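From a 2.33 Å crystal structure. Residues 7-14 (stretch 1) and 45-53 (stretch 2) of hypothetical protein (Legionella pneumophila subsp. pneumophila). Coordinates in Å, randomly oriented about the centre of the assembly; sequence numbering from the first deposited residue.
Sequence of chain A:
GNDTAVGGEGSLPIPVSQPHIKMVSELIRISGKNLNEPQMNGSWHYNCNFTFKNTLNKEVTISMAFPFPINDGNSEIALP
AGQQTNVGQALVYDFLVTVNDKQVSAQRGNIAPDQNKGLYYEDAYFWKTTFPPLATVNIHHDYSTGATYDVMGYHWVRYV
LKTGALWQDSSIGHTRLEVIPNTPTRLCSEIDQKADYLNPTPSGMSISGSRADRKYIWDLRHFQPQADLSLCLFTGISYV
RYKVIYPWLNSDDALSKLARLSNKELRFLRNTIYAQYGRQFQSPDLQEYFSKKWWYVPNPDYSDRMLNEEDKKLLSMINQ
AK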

# COMPACT_ATOMS: atom_id res chain seq x y z
N GLY A 7 1.18 4.43 -7.66
CA GLY A 7 2.27 3.47 -7.63
C GLY A 7 1.99 2.08 -8.18
O GLY A 7 2.93 1.31 -8.41
N GLY A 8 0.73 1.76 -8.42
CA GLY A 8 0.32 0.44 -8.90
C GLY A 8 -0.30 -0.38 -7.79
O GLY A 8 -0.25 0.01 -6.62
N GLU A 9 -0.91 -1.51 -8.15
CA GLU A 9 -1.57 -2.37 -7.17
C GLU A 9 -1.67 -3.82 -7.68
O GLU A 9 -1.51 -4.09 -8.87
CB GLU A 9 -2.97 -1.83 -6.80
CG GLU A 9 -3.98 -1.67 -7.94
CD GLU A 9 -5.44 -1.64 -7.51
OE1 GLU A 9 -5.77 -2.17 -6.42
OE2 GLU A 9 -6.28 -1.16 -8.30
N GLY A 10 -1.97 -4.71 -6.75
CA GLY A 10 -2.17 -6.12 -7.05
C GLY A 10 -3.61 -6.44 -7.42
O GLY A 10 -4.53 -5.67 -7.14
N SER A 11 -3.78 -7.57 -8.10
CA SER A 11 -5.10 -8.02 -8.54
C SER A 11 -5.14 -9.54 -8.55
O SER A 11 -4.11 -10.18 -8.79
CB SER A 11 -5.40 -7.50 -9.95
OG SER A 11 -5.79 -6.13 -9.97
N LEU A 12 -6.33 -10.10 -8.28
CA LEU A 12 -6.56 -11.55 -8.38
C LEU A 12 -6.38 -11.99 -9.85
O LEU A 12 -6.67 -11.17 -10.73
CB LEU A 12 -8.01 -11.93 -7.93
CG LEU A 12 -8.32 -12.05 -6.45
CD1 LEU A 12 -9.76 -12.42 -6.26
CD2 LEU A 12 -7.45 -13.10 -5.76
N PRO A 13 -5.96 -13.24 -10.16
CA PRO A 13 -6.00 -13.66 -11.57
C PRO A 13 -7.46 -13.75 -12.00
O PRO A 13 -8.33 -13.97 -11.15
CB PRO A 13 -5.33 -15.05 -11.57
CG PRO A 13 -4.88 -15.31 -10.19
CD PRO A 13 -5.64 -14.38 -9.28
N ILE A 14 -7.75 -13.51 -13.28
CA ILE A 14 -9.14 -13.59 -13.70
C ILE A 14 -9.27 -14.48 -14.94
O ILE A 14 -8.32 -14.57 -15.72
CB ILE A 14 -9.75 -12.17 -13.93
CG1 ILE A 14 -9.02 -11.38 -15.01
CG2 ILE A 14 -9.85 -11.39 -12.64
CD1 ILE A 14 -9.92 -10.90 -16.06
N HIS A 45 6.14 -5.47 -2.40
CA HIS A 45 6.47 -6.76 -3.02
C HIS A 45 5.35 -7.74 -2.70
O HIS A 45 5.07 -8.01 -1.54
CB HIS A 45 7.83 -7.26 -2.53
CG HIS A 45 8.28 -8.54 -3.17
ND1 HIS A 45 9.12 -9.42 -2.51
CD2 HIS A 45 7.98 -9.06 -4.39
CE1 HIS A 45 9.31 -10.43 -3.34
NE2 HIS A 45 8.64 -10.25 -4.48
N TYR A 46 4.72 -8.25 -3.74
CA TYR A 46 3.59 -9.16 -3.66
C TYR A 46 3.99 -10.59 -3.95
O TYR A 46 4.53 -10.86 -5.03
CB TYR A 46 2.48 -8.75 -4.66
CG TYR A 46 1.93 -7.36 -4.49
CD1 TYR A 46 2.67 -6.24 -4.86
CD2 TYR A 46 0.60 -7.16 -4.11
CE1 TYR A 46 2.15 -4.95 -4.75
CE2 TYR A 46 0.07 -5.88 -4.01
CZ TYR A 46 0.84 -4.77 -4.32
OH TYR A 46 0.30 -3.52 -4.20
N ASN A 47 3.75 -11.50 -2.99
CA ASN A 47 3.94 -12.94 -3.20
C ASN A 47 2.55 -13.54 -3.02
O ASN A 47 2.00 -13.50 -1.92
CB ASN A 47 4.97 -13.54 -2.28
CG ASN A 47 6.37 -13.07 -2.54
OD1 ASN A 47 6.86 -12.13 -1.91
ND2 ASN A 47 7.09 -13.80 -3.37
N CYS A 48 1.93 -13.96 -4.12
CA CYS A 48 0.55 -14.44 -4.08
C CYS A 48 0.44 -15.86 -4.54
O CYS A 48 0.90 -16.19 -5.62
CB CYS A 48 -0.36 -13.54 -4.92
SG CYS A 48 -0.10 -11.77 -4.68
N ASN A 49 -0.24 -16.69 -3.75
CA ASN A 49 -0.51 -18.05 -4.11
C ASN A 49 -2.00 -18.20 -4.24
O ASN A 49 -2.74 -17.52 -3.53
CB ASN A 49 0.10 -19.07 -3.13
CG ASN A 49 0.30 -20.40 -3.81
OD1 ASN A 49 1.29 -20.62 -4.51
ND2 ASN A 49 -0.68 -21.29 -3.71
N PHE A 50 -2.44 -19.04 -5.19
CA PHE A 50 -3.85 -19.28 -5.49
C PHE A 50 -4.05 -20.74 -5.77
O PHE A 50 -3.23 -21.37 -6.45
CB PHE A 50 -4.34 -18.46 -6.70
CG PHE A 50 -3.88 -17.02 -6.75
CD1 PHE A 50 -4.59 -16.02 -6.10
CD2 PHE A 50 -2.72 -16.68 -7.44
CE1 PHE A 50 -4.13 -14.69 -6.10
CE2 PHE A 50 -2.27 -15.35 -7.45
CZ PHE A 50 -2.99 -14.37 -6.79
N THR A 51 -5.16 -21.28 -5.29
CA THR A 51 -5.51 -22.68 -5.51
C THR A 51 -6.82 -22.66 -6.27
O THR A 51 -7.78 -22.02 -5.83
CB THR A 51 -5.57 -23.44 -4.16
OG1 THR A 51 -4.39 -23.19 -3.41
CG2 THR A 51 -5.75 -24.91 -4.33
N PHE A 52 -6.85 -23.30 -7.42
CA PHE A 52 -8.02 -23.38 -8.29
C PHE A 52 -8.45 -24.81 -8.43
O PHE A 52 -7.58 -25.68 -8.53
CB PHE A 52 -7.72 -22.81 -9.69
CG PHE A 52 -7.45 -21.33 -9.73
CD1 PHE A 52 -8.49 -20.42 -9.86
CD2 PHE A 52 -6.15 -20.84 -9.67
CE1 PHE A 52 -8.24 -19.06 -9.91
CE2 PHE A 52 -5.90 -19.48 -9.73
CZ PHE A 52 -6.94 -18.59 -9.86
N LYS A 53 -9.76 -25.07 -8.48
CA LYS A 53 -10.23 -26.43 -8.69
C LYS A 53 -11.16 -26.54 -9.92
O LYS A 53 -12.13 -25.78 -10.05
CB LYS A 53 -10.93 -27.01 -7.44
CG LYS A 53 -11.12 -28.53 -7.56
CD LYS A 53 -11.91 -29.16 -6.43
CE LYS A 53 -12.40 -30.56 -6.77
NZ LYS A 53 -13.71 -30.53 -7.51
O HOH W 1 -1.00 -0.69 -3.65

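Stretch 1 runs beside strand 45-53 in nearly the same direction, 15° apart end to end. No hydrogen bond passes directly between the two stretches. The contact is made mainly by side chains of the strand that reach the backbone and the nonpolar side chains of stretch 1.

Gly7 makes no contact. Gly8 meets Tyr46 through water 1. The water donates to Gly8 O at 3.1 Å and lies 3.2 Å from Tyr46 OH, also within hydrogen-bonding geometry. Gly8 O and Tyr46 OH are themselves 4.3 Å apart, so the water links two groups too distant to bond directly. The backbone angles of Gly8, 104/169, call for glycine, because a CB would jam against the carbonyl O of Gly7.

Glu9 points its CA-to-CB bond away from the strand. Its backbone still packs against the tyrosine, with Glu9 CA 3.7 Å from Tyr46 OH. Gly10 continues this packing: Gly10 N is 3.6 Å from Tyr46 CE2. A CB on Gly10 would point toward the strand and fall 2.8 Å from Tyr46 CE2, a clash. The absence of a side chain lets the ring lie close to the backbone here.

Ser11 points away and makes no contact with the strand. Leu12 starts sideways, but its end comes nearer. Leu12 CD2 lies 3.7 Å from Phe50 CE1, an apolar contact.

Pro13 points toward the strand and has the largest covered area in stretch 1. Pro13 CD sits over one face of Phe50, 3.6 Å from the ring centroid and 14° off the ring normal. This is a CH-pi interaction; its closest atom pair is Pro13 CD to Phe50 CE1 at 3.5 Å. The same proline reaches Phe52 at the ring edge, with Pro13 CG 3.9 Å from Phe52 CZ. Pro13 thus touches two aromatic rings. Ile14 points away, and the contact ends before it.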